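Local atomic coordinates of RNA-binding protein Smaug (Drosophila melanogaster, PDB entry 1OXJ), a protein that binds RNA in Drosophila through its SAM domain, which is joined in this fragment to a helical PHAT domain. Residues S8-W13 against L95-P100; N67-V72 against E88-I93; T125-P130 against F167-M172; L17-Y22 against K49-K54. All coordinates share one frame; numbering follows the deposited sequence.

Contact 1 (S8-W13 against L95-P100)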
loop_
_atom_site.group_PDB
_atom_site.type_symbol
_atom_site.label_atom_id
_atom_site.label_comp_id
_atom_site.label_asym_id
_atom_site.label_seq_id
_atom_site.Cartn_x
_atom_site.Cartn_y
_atom_site.Cartn_z
ATOM N N SER A 8 8.419 9.964 1.634
ATOM C CA SER A 8 9.505 9.355 2.396
ATOM C C SER A 8 9.763 7.904 2.016
ATOM O O SER A 8 10.873 7.408 2.177
ATOM C CB SER A 8 9.230 9.450 3.903
ATOM O OG SER A 8 8.121 8.654 4.278
ATOM N N GLY A 9 8.749 7.222 1.498
ATOM C CA GLY A 9 8.941 5.829 1.124
ATOM C C GLY A 9 9.194 5.589 -0.353
ATOM O O GLY A 9 9.120 4.450 -0.826
ATOM N N ILE A 10 9.518 6.648 -1.084
ATOM C CA ILE A 10 9.756 6.516 -2.515
ATOM C C ILE A 10 10.878 5.539 -2.846
ATOM O O ILE A 10 10.753 4.736 -3.767
ATOM C CB ILE A 10 10.067 7.885 -3.161
ATOM C CG1 ILE A 10 10.023 7.754 -4.683
ATOM C CG2 ILE A 10 11.410 8.409 -2.685
ATOM C CD1 ILE A 10 8.622 7.415 -5.211
ATOM N N GLY A 11 11.973 5.600 -2.091
ATOM C CA GLY A 11 13.088 4.704 -2.355
ATOM C C GLY A 11 12.751 3.231 -2.203
ATOM O O GLY A 11 13.079 2.409 -3.065
ATOM N N LEU A 12 12.099 2.888 -1.102
ATOM C CA LEU A 12 11.735 1.499 -0.850
ATOM C C LEU A 12 10.757 1.013 -1.917
ATOM O O LEU A 12 10.835 -0.128 -2.377
ATOM C CB LEU A 12 11.123 1.361 0.547
ATOM C CG LEU A 12 10.750 -0.045 1.053
ATOM C CD1 LEU A 12 9.508 -0.538 0.347
ATOM C CD2 LEU A 12 11.910 -1.020 0.824
ATOM N N TRP A 13 9.837 1.885 -2.320
ATOM C CA TRP A 13 8.860 1.521 -3.340
ATOM C C TRP A 13 9.576 1.205 -4.651
ATOM O O TRP A 13 9.339 0.166 -5.261
ATOM C CB TRP A 13 7.857 2.668 -3.547
ATOM C CG TRP A 13 6.795 2.371 -4.582
ATOM C CD1 TRP A 13 5.915 1.326 -4.578
ATOM C CD2 TRP A 13 6.471 3.167 -5.731
ATOM N NE1 TRP A 13 5.054 1.424 -5.656
ATOM C CE2 TRP A 13 5.375 2.544 -6.377
ATOM C CE3 TRP A 13 6.998 4.347 -6.277
ATOM C CZ2 TRP A 13 4.794 3.066 -7.542
ATOM C CZ3 TRP A 13 6.420 4.864 -7.438
ATOM C CH2 TRP A 13 5.328 4.219 -8.054
ATOM N N LEU A 95 3.783 -0.806 0.269
ATOM C CA LEU A 95 5.044 -0.082 0.073
ATOM C C LEU A 95 4.917 1.180 -0.768
ATOM O O LEU A 95 5.898 1.910 -0.943
ATOM C CB LEU A 95 6.086 -0.993 -0.579
ATOM C CG LEU A 95 6.401 -2.292 0.162
ATOM C CD1 LEU A 95 7.518 -3.031 -0.562
ATOM C CD2 LEU A 95 6.798 -1.991 1.598
ATOM N N THR A 96 3.727 1.437 -1.304
ATOM C CA THR A 96 3.523 2.630 -2.134
ATOM C C THR A 96 3.512 3.924 -1.327
ATOM O O THR A 96 3.166 3.929 -0.148
ATOM C CB THR A 96 2.191 2.553 -2.919
ATOM O OG1 THR A 96 1.089 2.581 -2.000
ATOM C CG2 THR A 96 2.130 1.276 -3.736
ATOM N N PRO A 97 3.884 5.049 -1.966
ATOM C CA PRO A 97 3.911 6.358 -1.309
ATOM C C PRO A 97 2.513 6.751 -0.861
ATOM O O PRO A 97 1.581 6.802 -1.672
ATOM C CB PRO A 97 4.440 7.292 -2.400
ATOM C CG PRO A 97 5.267 6.383 -3.269
ATOM C CD PRO A 97 4.431 5.128 -3.332
ATOM N N MET A 98 2.365 7.007 0.435
ATOM C CA MET A 98 1.085 7.395 1.000
ATOM C C MET A 98 1.232 8.650 1.842
ATOM O O MET A 98 2.153 8.773 2.646
ATOM C CB MET A 98 0.511 6.277 1.883
ATOM C CG MET A 98 0.117 4.998 1.150
ATOM S SD MET A 98 -0.727 3.798 2.278
ATOM C CE MET A 98 0.273 2.325 2.030
ATOM N N LYS A 99 0.313 9.583 1.650
ATOM C CA LYS A 99 0.322 10.816 2.416
ATOM C C LYS A 99 -0.158 10.510 3.824
ATOM O O LYS A 99 -0.770 9.471 4.069
ATOM C CB LYS A 99 -0.619 11.838 1.783
ATOM C CG LYS A 99 -0.265 12.216 0.353
ATOM C CD LYS A 99 -1.128 13.365 -0.145
ATOM C CE LYS A 99 -0.691 14.688 0.462
ATOM N NZ LYS A 99 -1.421 15.841 -0.141
ATOM N N PRO A 100 0.130 11.407 4.776
ATOM C CA PRO A 100 -0.303 11.203 6.165
ATOM C C PRO A 100 -1.826 11.043 6.250
ATOM O O PRO A 100 -2.562 11.528 5.386
ATOM C CB PRO A 100 0.166 12.475 6.856
ATOM C CG PRO A 100 1.444 12.807 6.114
ATOM C CD PRO A 100 1.041 12.563 4.665
HETATM O O HOH W 1 7.944 2.437 0.609
#
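Trp-13 of helix 10-16 lays one face of its indole on Thr-96 and Pro-97, in the loop after helix 83-91. The contact joins the first helix of the SAM domain to the PHAT region. With CG anti to the backbone N (chi1 -179°), the indole of Trp-13 starts out toward the loop. Pro-97 crosses the indole at about a right angle. Its CD lies 3.9 Å from the centroid of the five-membered ring of Trp-13, 19° off the normal. Thr-96 CA sits over the same face at 4.1 Å from that centroid. Both are CH-pi contacts. Thr-96 CG2 approaches Trp-13 NE1 to 3.5 Å, while its OG1 bonds to Ile-93 O. Ile-59 and Leu-62 of helix 49-77 also touch the Trp-13 side chain. An alanine in place of Trp-13 would probably leave Pro-97 CD and Thr-96 CA without the flat surface they rest on and open a gap between the two domains. Ile-10 CD1 adds a contact to Pro-97 CG at 4.0 Å. Leu-12 CD1 meets both methyls of Leu-95, CD1 and CD2, each at a tight 3.3 Å. Beside them one water donates to Gly-9 O at 2.7 Å and to Leu-95 O at 2.6 Å.

Contact 2 (N67-V72 against E88-I93)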
loop_
_atom_site.group_PDB
_atom_site.type_symbol
_atom_site.label_atom_id
_atom_site.label_comp_id
_atom_site.label_asym_id
_atom_site.label_seq_id
_atom_site.Cartn_x
_atom_site.Cartn_y
_atom_site.Cartn_z
ATOM N N ASN A 67 -9.843 2.762 -5.313
ATOM C CA ASN A 67 -10.865 1.859 -5.846
ATOM C C ASN A 67 -10.558 0.416 -5.434
ATOM O O ASN A 67 -11.452 -0.336 -5.037
ATOM C CB ASN A 67 -10.928 1.950 -7.380
ATOM C CG ASN A 67 -11.390 3.315 -7.872
ATOM O OD1 ASN A 67 -12.281 3.927 -7.284
ATOM N ND2 ASN A 67 -10.797 3.788 -8.968
ATOM N N ILE A 68 -9.290 0.028 -5.536
ATOM C CA ILE A 68 -8.888 -1.325 -5.164
ATOM C C ILE A 68 -9.218 -1.586 -3.701
ATOM O O ILE A 68 -9.826 -2.600 -3.367
ATOM C CB ILE A 68 -7.379 -1.542 -5.382
ATOM C CG1 ILE A 68 -7.071 -1.569 -6.884
ATOM C CG2 ILE A 68 -6.937 -2.832 -4.702
ATOM C CD1 ILE A 68 -5.598 -1.434 -7.215
ATOM N N LEU A 69 -8.824 -0.668 -2.823
ATOM C CA LEU A 69 -9.103 -0.841 -1.399
ATOM C C LEU A 69 -10.607 -0.861 -1.142
ATOM O O LEU A 69 -11.102 -1.652 -0.341
ATOM C CB LEU A 69 -8.430 0.273 -0.589
ATOM C CG LEU A 69 -6.898 0.184 -0.586
ATOM C CD1 LEU A 69 -6.281 1.487 -0.054
ATOM C CD2 LEU A 69 -6.476 -1.011 0.265
ATOM N N ASN A 70 -11.332 0.012 -1.833
ATOM C CA ASN A 70 -12.779 0.076 -1.679
ATOM C C ASN A 70 -13.380 -1.277 -2.053
ATOM O O ASN A 70 -14.224 -1.821 -1.338
ATOM C CB ASN A 70 -13.347 1.177 -2.583
ATOM C CG ASN A 70 -14.852 1.290 -2.492
ATOM O OD1 ASN A 70 -15.405 1.555 -1.420
ATOM N ND2 ASN A 70 -15.529 1.085 -3.621
ATOM N N ARG A 71 -12.930 -1.813 -3.180
ATOM C CA ARG A 71 -13.400 -3.104 -3.673
ATOM C C ARG A 71 -13.108 -4.234 -2.689
ATOM O O ARG A 71 -13.975 -5.057 -2.399
ATOM C CB ARG A 71 -12.731 -3.425 -5.010
ATOM C CG ARG A 71 -13.236 -4.695 -5.662
ATOM C CD ARG A 71 -12.088 -5.533 -6.184
ATOM N NE ARG A 71 -11.189 -4.772 -7.047
ATOM C CZ ARG A 71 -10.049 -5.252 -7.531
ATOM N NH1 ARG A 71 -9.676 -6.490 -7.237
ATOM N NH2 ARG A 71 -9.281 -4.497 -8.304
ATOM N N VAL A 72 -11.876 -4.286 -2.191
ATOM C CA VAL A 72 -11.494 -5.328 -1.245
ATOM C C VAL A 72 -12.348 -5.233 0.006
ATOM O O VAL A 72 -12.840 -6.236 0.515
ATOM C CB VAL A 72 -9.995 -5.221 -0.869
ATOM C CG1 VAL A 72 -9.680 -6.138 0.312
ATOM C CG2 VAL A 72 -9.139 -5.599 -2.072
ATOM N N GLU A 88 -3.058 -10.457 -0.883
ATOM C CA GLU A 88 -2.221 -10.328 -2.072
ATOM C C GLU A 88 -2.357 -8.890 -2.587
ATOM O O GLU A 88 -1.362 -8.246 -2.938
ATOM C CB GLU A 88 -2.663 -11.316 -3.149
ATOM C CG GLU A 88 -1.724 -11.381 -4.345
ATOM C CD GLU A 88 -2.218 -12.316 -5.432
ATOM O OE1 GLU A 88 -2.584 -13.472 -5.113
ATOM O OE2 GLU A 88 -2.233 -11.895 -6.609
ATOM N N GLU A 89 -3.589 -8.392 -2.634
ATOM C CA GLU A 89 -3.823 -7.016 -3.073
ATOM C C GLU A 89 -3.052 -6.049 -2.168
ATOM O O GLU A 89 -2.339 -5.170 -2.653
ATOM C CB GLU A 89 -5.314 -6.667 -3.011
ATOM C CG GLU A 89 -6.195 -7.404 -4.021
ATOM C CD GLU A 89 -5.994 -6.920 -5.446
ATOM O OE1 GLU A 89 -6.685 -7.431 -6.347
ATOM O OE2 GLU A 89 -5.150 -6.028 -5.674
ATOM N N LEU A 90 -3.194 -6.211 -0.853
ATOM C CA LEU A 90 -2.512 -5.325 0.088
ATOM C C LEU A 90 -1.005 -5.309 -0.118
ATOM O O LEU A 90 -0.357 -4.273 0.027
ATOM C CB LEU A 90 -2.822 -5.717 1.536
ATOM C CG LEU A 90 -4.280 -5.566 1.985
ATOM C CD1 LEU A 90 -4.420 -6.089 3.407
ATOM C CD2 LEU A 90 -4.718 -4.098 1.903
ATOM N N THR A 91 -0.452 -6.463 -0.468
ATOM C CA THR A 91 0.984 -6.595 -0.691
ATOM C C THR A 91 1.515 -5.594 -1.715
ATOM O O THR A 91 2.643 -5.098 -1.593
ATOM C CB THR A 91 1.317 -8.021 -1.164
ATOM O OG1 THR A 91 1.122 -8.932 -0.071
ATOM C CG2 THR A 91 2.746 -8.103 -1.667
ATOM N N ASN A 92 0.695 -5.293 -2.717
ATOM C CA ASN A 92 1.095 -4.372 -3.770
ATOM C C ASN A 92 0.764 -2.921 -3.466
ATOM O O ASN A 92 0.937 -2.050 -4.317
ATOM C CB ASN A 92 0.443 -4.785 -5.088
ATOM C CG ASN A 92 0.853 -6.178 -5.516
ATOM O OD1 ASN A 92 2.041 -6.494 -5.556
ATOM N ND2 ASN A 92 -0.124 -7.018 -5.837
ATOM N N ILE A 93 0.302 -2.655 -2.252
ATOM C CA ILE A 93 -0.045 -1.289 -1.874
ATOM C C ILE A 93 0.742 -0.815 -0.652
ATOM O O ILE A 93 1.089 0.366 -0.535
ATOM C CB ILE A 93 -1.563 -1.187 -1.564
ATOM C CG1 ILE A 93 -2.368 -1.431 -2.846
ATOM C CG2 ILE A 93 -1.902 0.181 -0.968
ATOM C CD1 ILE A 93 -3.874 -1.368 -2.637
#
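Glu-89 reaches from helix 83-91 to Ile-68, Arg-71 and Val-72 on helix 49-77. The two helices follow each other in the chain and run in roughly opposite directions here, as a helical hairpin of the PHAT region. The Glu-89 side chain can be followed outward. Its CB lies 4.1 Å from Val-72 CG2. Its CG packs on that same methyl, Val-72 CG2, at 4.0 Å. A bend at chi2 (-72°) then places CD, and the carboxylate splits its contacts. OE2 of Glu-89 meets the Ile-68 methyl CG2 at 3.8 Å. OE1 of Glu-89 forms a salt bridge with Arg-71 NH1 at 3.3 Å. The hydrogen bond in it is weak, with an N-H...O angle of 128°. The guanidinium and carboxylate planes stand 89° apart, so the groups do not pair flat. An alanine in place of Glu-89 would probably leave Arg-71 NH1 without this charged mate and Val-72 CG2 less well covered. The rest of the contact is apolar. Ile-68 CG2 and Ile-93 CD1 are 4.0 Å apart, and these two side chains pass in opposite directions. Phe-115 of helix 111-127 also touches Leu-90 and Ile-93. Leu-69 CD2 touches two groups, Leu-90 CD2 and Ile-93 CD1, each at 3.9 Å.

Contact 3 (T125-P130 against F167-M172)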
loop_
_atom_site.group_PDB
_atom_site.type_symbol
_atom_site.label_atom_id
_atom_site.label_comp_id
_atom_site.label_asym_id
_atom_site.label_seq_id
_atom_site.Cartn_x
_atom_site.Cartn_y
_atom_site.Cartn_z
ATOM N N THR A 125 -11.837 -10.548 9.988
ATOM C CA THR A 125 -12.395 -11.679 9.264
ATOM C C THR A 125 -11.570 -12.907 9.615
ATOM O O THR A 125 -12.095 -14.013 9.777
ATOM C CB THR A 125 -12.327 -11.446 7.745
ATOM O OG1 THR A 125 -13.250 -10.412 7.384
ATOM C CG2 THR A 125 -12.669 -12.721 6.983
ATOM N N LEU A 126 -10.268 -12.683 9.736
ATOM C CA LEU A 126 -9.310 -13.723 10.070
ATOM C C LEU A 126 -9.665 -14.387 11.392
ATOM O O LEU A 126 -9.971 -15.579 11.441
ATOM C CB LEU A 126 -7.911 -13.111 10.165
ATOM C CG LEU A 126 -6.724 -14.041 10.403
ATOM C CD1 LEU A 126 -6.572 -14.991 9.226
ATOM C CD2 LEU A 126 -5.460 -13.208 10.574
ATOM N N GLN A 127 -9.633 -13.601 12.462
ATOM C CA GLN A 127 -9.931 -14.109 13.795
ATOM C C GLN A 127 -11.270 -14.834 13.886
ATOM O O GLN A 127 -11.500 -15.600 14.822
ATOM C CB GLN A 127 -9.877 -12.966 14.815
ATOM C CG GLN A 127 -8.496 -12.324 14.921
ATOM C CD GLN A 127 -8.401 -11.311 16.045
ATOM O OE1 GLN A 127 -9.105 -10.298 16.051
ATOM N NE2 GLN A 127 -7.527 -11.581 17.009
ATOM N N GLN A 128 -12.146 -14.604 12.911
ATOM C CA GLN A 128 -13.454 -15.256 12.901
ATOM C C GLN A 128 -13.480 -16.507 12.026
ATOM O O GLN A 128 -14.487 -17.220 11.974
ATOM C CB GLN A 128 -14.529 -14.281 12.423
ATOM C CG GLN A 128 -14.955 -13.265 13.472
ATOM C CD GLN A 128 -15.981 -12.279 12.945
ATOM O OE1 GLN A 128 -17.004 -12.670 12.385
ATOM N NE2 GLN A 128 -15.714 -10.994 13.127
ATOM N N ASP A 129 -12.373 -16.770 11.338
ATOM C CA ASP A 129 -12.268 -17.937 10.467
ATOM C C ASP A 129 -11.716 -19.094 11.298
ATOM O O ASP A 129 -10.585 -19.038 11.776
ATOM C CB ASP A 129 -11.322 -17.632 9.299
ATOM C CG ASP A 129 -11.316 -18.726 8.244
ATOM O OD1 ASP A 129 -11.336 -19.921 8.617
ATOM O OD2 ASP A 129 -11.275 -18.389 7.040
ATOM N N PRO A 130 -12.512 -20.158 11.486
ATOM C CA PRO A 130 -12.077 -21.316 12.272
ATOM C C PRO A 130 -10.749 -21.915 11.810
ATOM O O PRO A 130 -9.988 -22.440 12.624
ATOM C CB PRO A 130 -13.239 -22.295 12.117
ATOM C CG PRO A 130 -14.415 -21.387 12.004
ATOM C CD PRO A 130 -13.910 -20.324 11.049
ATOM N N PHE A 167 0.580 -8.260 17.354
ATOM C CA PHE A 167 0.874 -9.073 18.527
ATOM C C PHE A 167 -0.263 -10.057 18.779
ATOM O O PHE A 167 -0.025 -11.233 19.046
ATOM C CB PHE A 167 1.078 -8.180 19.754
ATOM C CG PHE A 167 1.637 -8.907 20.949
ATOM C CD1 PHE A 167 2.880 -9.535 20.878
ATOM C CD2 PHE A 167 0.923 -8.961 22.142
ATOM C CE1 PHE A 167 3.405 -10.207 21.983
ATOM C CE2 PHE A 167 1.438 -9.629 23.252
ATOM C CZ PHE A 167 2.682 -10.254 23.172
ATOM N N LYS A 168 -1.498 -9.569 18.695
ATOM C CA LYS A 168 -2.672 -10.415 18.899
ATOM C C LYS A 168 -2.670 -11.587 17.917
ATOM O O LYS A 168 -2.935 -12.729 18.297
ATOM C CB LYS A 168 -3.961 -9.609 18.699
ATOM C CG LYS A 168 -4.481 -8.844 19.916
ATOM C CD LYS A 168 -3.525 -7.762 20.400
ATOM C CE LYS A 168 -4.256 -6.709 21.235
ATOM N NZ LYS A 168 -4.982 -7.292 22.398
ATOM N N LEU A 169 -2.378 -11.295 16.654
ATOM C CA LEU A 169 -2.354 -12.318 15.613
ATOM C C LEU A 169 -1.233 -13.330 15.809
ATOM O O LEU A 169 -1.404 -14.515 15.528
ATOM C CB LEU A 169 -2.209 -11.673 14.229
ATOM C CG LEU A 169 -3.317 -10.708 13.800
ATOM C CD1 LEU A 169 -3.022 -10.200 12.401
ATOM C CD2 LEU A 169 -4.670 -11.413 13.845
ATOM N N SER A 170 -0.083 -12.859 16.283
ATOM C CA SER A 170 1.062 -13.741 16.497
ATOM C C SER A 170 0.773 -14.790 17.568
ATOM O O SER A 170 1.485 -15.785 17.676
ATOM C CB SER A 170 2.293 -12.926 16.915
ATOM O OG SER A 170 2.126 -12.389 18.216
ATOM N N LYS A 171 -0.272 -14.570 18.356
ATOM C CA LYS A 171 -0.611 -15.502 19.421
ATOM C C LYS A 171 -1.792 -16.423 19.137
ATOM O O LYS A 171 -2.202 -17.185 20.015
ATOM C CB LYS A 171 -0.861 -14.740 20.725
ATOM C CG LYS A 171 0.378 -14.052 21.296
ATOM C CD LYS A 171 1.535 -15.029 21.484
ATOM C CE LYS A 171 1.144 -16.211 22.366
ATOM N NZ LYS A 171 2.295 -17.118 22.644
ATOM N N MET A 172 -2.345 -16.365 17.928
ATOM C CA MET A 172 -3.470 -17.236 17.596
ATOM C C MET A 172 -2.962 -18.671 17.509
ATOM O O MET A 172 -1.753 -18.838 17.245
ATOM C CB MET A 172 -4.101 -16.845 16.252
ATOM C CG MET A 172 -4.843 -15.512 16.232
ATOM S SD MET A 172 -5.687 -15.249 14.639
ATOM C CE MET A 172 -4.312 -15.425 13.555
#
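Gln-127, Met-172 and Leu-126 bury the most surface where the C-terminal ends of helix 111-127 and helix 159-170 meet. This is helix-end packing within the all-helical PHAT region. The nearest CA atoms across the contact are those of Gln-127 and Leu-169, 8.0 Å apart. Gln-127 contributes its aliphatic part. CG of Gln-127 lies 4.1 Å from Met-172 SD. The same CG of Gln-127 is also 4.1 Å from Leu-169 CD2. The glutamine side chain crosses each of these two at about a right angle. Beyond CG the chain is extended (chi2 -173°), which carries CD away from the backbone; NE2 of Gln-127 ends 4.4 Å from Lys-168 CB. The chain of Met-172, the last modelled residue, is bent at its far end. Its chi3 of -56° turns CE toward Leu-126, while SD stays by the glutamine. Met-172 also touches Val-133, in the loop before helix 136-150. Leu-126 is the buried member of the three. Leu-139 and Leu-142 of helix 136-150 pack against it, and so does Leu-83 of helix 83-91. Leu-142 touches Leu-169 as well, which places both leucines against one helix. The contact therefore grades from a buried leucine pair to an exposed glutamine and methionine. One methyl, Leu-126 CD2, carries the inner part: it meets Met-172 CE at 3.9 Å and Leu-169 CD2 at 3.8 Å.

Contact 4 (L17-Y22 against K49-K54)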
loop_
_atom_site.group_PDB
_atom_site.type_symbol
_atom_site.label_atom_id
_atom_site.label_comp_id
_atom_site.label_asym_id
_atom_site.label_seq_id
_atom_site.Cartn_x
_atom_site.Cartn_y
_atom_site.Cartn_z
ATOM N N LEU A 17 10.099 -2.408 -7.188
ATOM C CA LEU A 17 9.729 -2.532 -8.596
ATOM C C LEU A 17 10.960 -2.701 -9.482
ATOM O O LEU A 17 10.849 -2.739 -10.710
ATOM C CB LEU A 17 8.989 -1.273 -9.053
ATOM C CG LEU A 17 7.804 -0.742 -8.239
ATOM C CD1 LEU A 17 7.378 0.605 -8.819
ATOM C CD2 LEU A 17 6.659 -1.725 -8.270
ATOM N N ARG A 18 12.129 -2.783 -8.853
ATOM C CA ARG A 18 13.386 -2.901 -9.569
ATOM C C ARG A 18 13.614 -1.667 -10.436
ATOM O O ARG A 18 14.067 -1.762 -11.581
ATOM C CB ARG A 18 13.410 -4.172 -10.427
ATOM C CG ARG A 18 13.506 -5.454 -9.604
ATOM C CD ARG A 18 14.029 -6.614 -10.446
ATOM N NE ARG A 18 15.317 -6.297 -11.067
ATOM C CZ ARG A 18 16.431 -6.018 -10.393
ATOM N NH1 ARG A 18 16.433 -6.015 -9.065
ATOM N NH2 ARG A 18 17.548 -5.730 -11.049
ATOM N N LEU A 19 13.301 -0.505 -9.872
ATOM C CA LEU A 19 13.461 0.763 -10.576
ATOM C C LEU A 19 14.185 1.805 -9.729
ATOM O O LEU A 19 14.110 3.003 -10.021
ATOM C CB LEU A 19 12.088 1.313 -10.989
ATOM C CG LEU A 19 11.363 0.570 -12.112
ATOM C CD1 LEU A 19 9.908 1.028 -12.187
ATOM C CD2 LEU A 19 12.091 0.830 -13.435
ATOM N N HIS A 20 14.894 1.362 -8.695
ATOM C CA HIS A 20 15.598 2.295 -7.827
ATOM C C HIS A 20 16.683 3.060 -8.577
ATOM O O HIS A 20 17.226 4.040 -8.074
ATOM C CB HIS A 20 16.176 1.570 -6.610
ATOM C CG HIS A 20 16.671 2.495 -5.542
ATOM N ND1 HIS A 20 17.952 3.004 -5.529
ATOM C CD2 HIS A 20 16.040 3.044 -4.476
ATOM C CE1 HIS A 20 18.088 3.825 -4.504
ATOM N NE2 HIS A 20 16.941 3.868 -3.849
ATOM N N LYS A 21 16.991 2.612 -9.786
ATOM C CA LYS A 21 17.971 3.293 -10.624
ATOM C C LYS A 21 17.497 4.738 -10.835
ATOM O O LYS A 21 18.303 5.648 -11.038
ATOM C CB LYS A 21 18.060 2.576 -11.974
ATOM C CG LYS A 21 18.738 3.338 -13.074
ATOM C CD LYS A 21 18.558 2.591 -14.404
ATOM C CE LYS A 21 19.162 3.361 -15.564
ATOM N NZ LYS A 21 19.032 2.631 -16.861
ATOM N N TYR A 22 16.183 4.939 -10.778
ATOM C CA TYR A 22 15.609 6.264 -10.997
ATOM C C TYR A 22 15.256 7.056 -9.744
ATOM O O TYR A 22 14.484 8.003 -9.816
ATOM C CB TYR A 22 14.376 6.143 -11.889
ATOM C CG TYR A 22 14.721 5.627 -13.273
ATOM C CD1 TYR A 22 14.540 4.280 -13.614
ATOM C CD2 TYR A 22 15.298 6.470 -14.209
ATOM C CE1 TYR A 22 14.936 3.793 -14.870
ATOM C CE2 TYR A 22 15.703 5.998 -15.460
ATOM C CZ TYR A 22 15.521 4.664 -15.784
ATOM O OH TYR A 22 15.933 4.219 -17.025
ATOM N N LYS A 49 12.646 3.619 -22.664
ATOM C CA LYS A 49 11.263 3.377 -23.071
ATOM C C LYS A 49 10.639 2.257 -22.258
ATOM O O LYS A 49 9.442 2.282 -21.972
ATOM C CB LYS A 49 11.197 3.026 -24.560
ATOM C CG LYS A 49 12.218 1.991 -24.988
ATOM C CD LYS A 49 13.293 2.615 -25.881
ATOM C CE LYS A 49 14.093 3.691 -25.147
ATOM N NZ LYS A 49 14.856 3.115 -24.013
ATOM N N GLY A 50 11.450 1.275 -21.886
ATOM C CA GLY A 50 10.939 0.163 -21.104
ATOM C C GLY A 50 10.538 0.592 -19.703
ATOM O O GLY A 50 9.424 0.319 -19.254
ATOM N N ALA A 51 11.453 1.264 -19.010
ATOM C CA ALA A 51 11.185 1.731 -17.655
ATOM C C ALA A 51 10.127 2.834 -17.665
ATOM O O ALA A 51 9.369 2.977 -16.707
ATOM C CB ALA A 51 12.472 2.229 -17.013
ATOM N N SER A 52 10.070 3.609 -18.745
ATOM C CA SER A 52 9.076 4.677 -18.845
ATOM C C SER A 52 7.695 4.041 -18.825
ATOM O O SER A 52 6.808 4.465 -18.081
ATOM C CB SER A 52 9.251 5.475 -20.143
ATOM O OG SER A 52 10.433 6.260 -20.119
ATOM N N HIS A 53 7.520 3.009 -19.646
ATOM C CA HIS A 53 6.247 2.311 -19.714
ATOM C C HIS A 53 5.907 1.644 -18.379
ATOM O O HIS A 53 4.796 1.782 -17.875
ATOM C CB HIS A 53 6.278 1.254 -20.826
ATOM C CG HIS A 53 4.975 0.538 -21.007
ATOM N ND1 HIS A 53 3.803 1.197 -21.312
ATOM C CD2 HIS A 53 4.654 -0.772 -20.899
ATOM C CE1 HIS A 53 2.815 0.321 -21.382
ATOM N NE2 HIS A 53 3.305 -0.881 -21.135
ATOM N N LYS A 54 6.868 0.927 -17.803
ATOM C CA LYS A 54 6.631 0.244 -16.542
ATOM C C LYS A 54 6.303 1.200 -15.396
ATOM O O LYS A 54 5.350 0.978 -14.653
ATOM C CB LYS A 54 7.841 -0.604 -16.160
ATOM C CG LYS A 54 7.615 -1.445 -14.920
ATOM C CD LYS A 54 8.884 -2.192 -14.550
ATOM C CE LYS A 54 8.657 -3.126 -13.378
ATOM N NZ LYS A 54 9.910 -3.842 -13.013
HETATM O O HOH W 2 12.367 -2.808 -13.821
#
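Leu-19 and Ala-51 face each other with their CA atoms 7.5 Å apart, as the turn after helix 10-16 passes the first turns of helix 49-77, and Leu-17 CA and Lys-54 CA follow at 9.0 Å. The turn begins with a Schellman motif that ends helix 10-16. Arg-18 takes the positive phi (62°) of that motif. Lys-54 makes the polar part of the contact. Its side chain is extended throughout and carries the ammonium across to the turn. There NZ of Lys-54 gives a hydrogen bond to Leu-17 O at 2.7 Å. The C=O...N angle is 152°, and the nitrogen is tilted 24° from the carbonyl plane. A water accepts from Lys-54 NZ at 2.8 Å and donates to Arg-18 O at 3.0 Å. One lysine thus holds two successive carbonyls, the second through water. Its positive charge would probably offset the partial negative charge of the carbonyls at the end of helix 10-16. The apolar part lies next to it. Leu-19 CD1 rests by Lys-54 CD at 4.1 Å. The other methyl, Leu-19 CD2, meets Ala-51 CB at 3.9 Å. Tyr-22 comes to the same alanine, with its ring atom CE1 3.6 Å from Ala-51 CB. The hydroxyl of Tyr-22 also has a weak hydrogen bond from Thr-48 N, just before the helix. The arrangement belongs to the helical bundle of the SAM domain, in which the long last helix packs against the turn after the first.

Helix 49-77 runs through the set: its start serves contact 4 and a later part serves contact 2, and the centres of these two contacts are about 22 Å apart. Contact 1 bridges the SAM and PHAT parts and touches both of those contacts. Met-98 CE lies 3.3 Å from Ile-93 O of contact 2, and Gly-11 O lies 3.3 Å from His-20 CD2 of contact 4. Contact 3 stands apart at the far PHAT end. Its centre is about 20 Å from that of contact 2 and about 38 Å from that of contact 4, on the opposite side of the chain's centre from contact 4. The contacts thus run from the SAM domain, the RNA-recognising part, to the C-terminus.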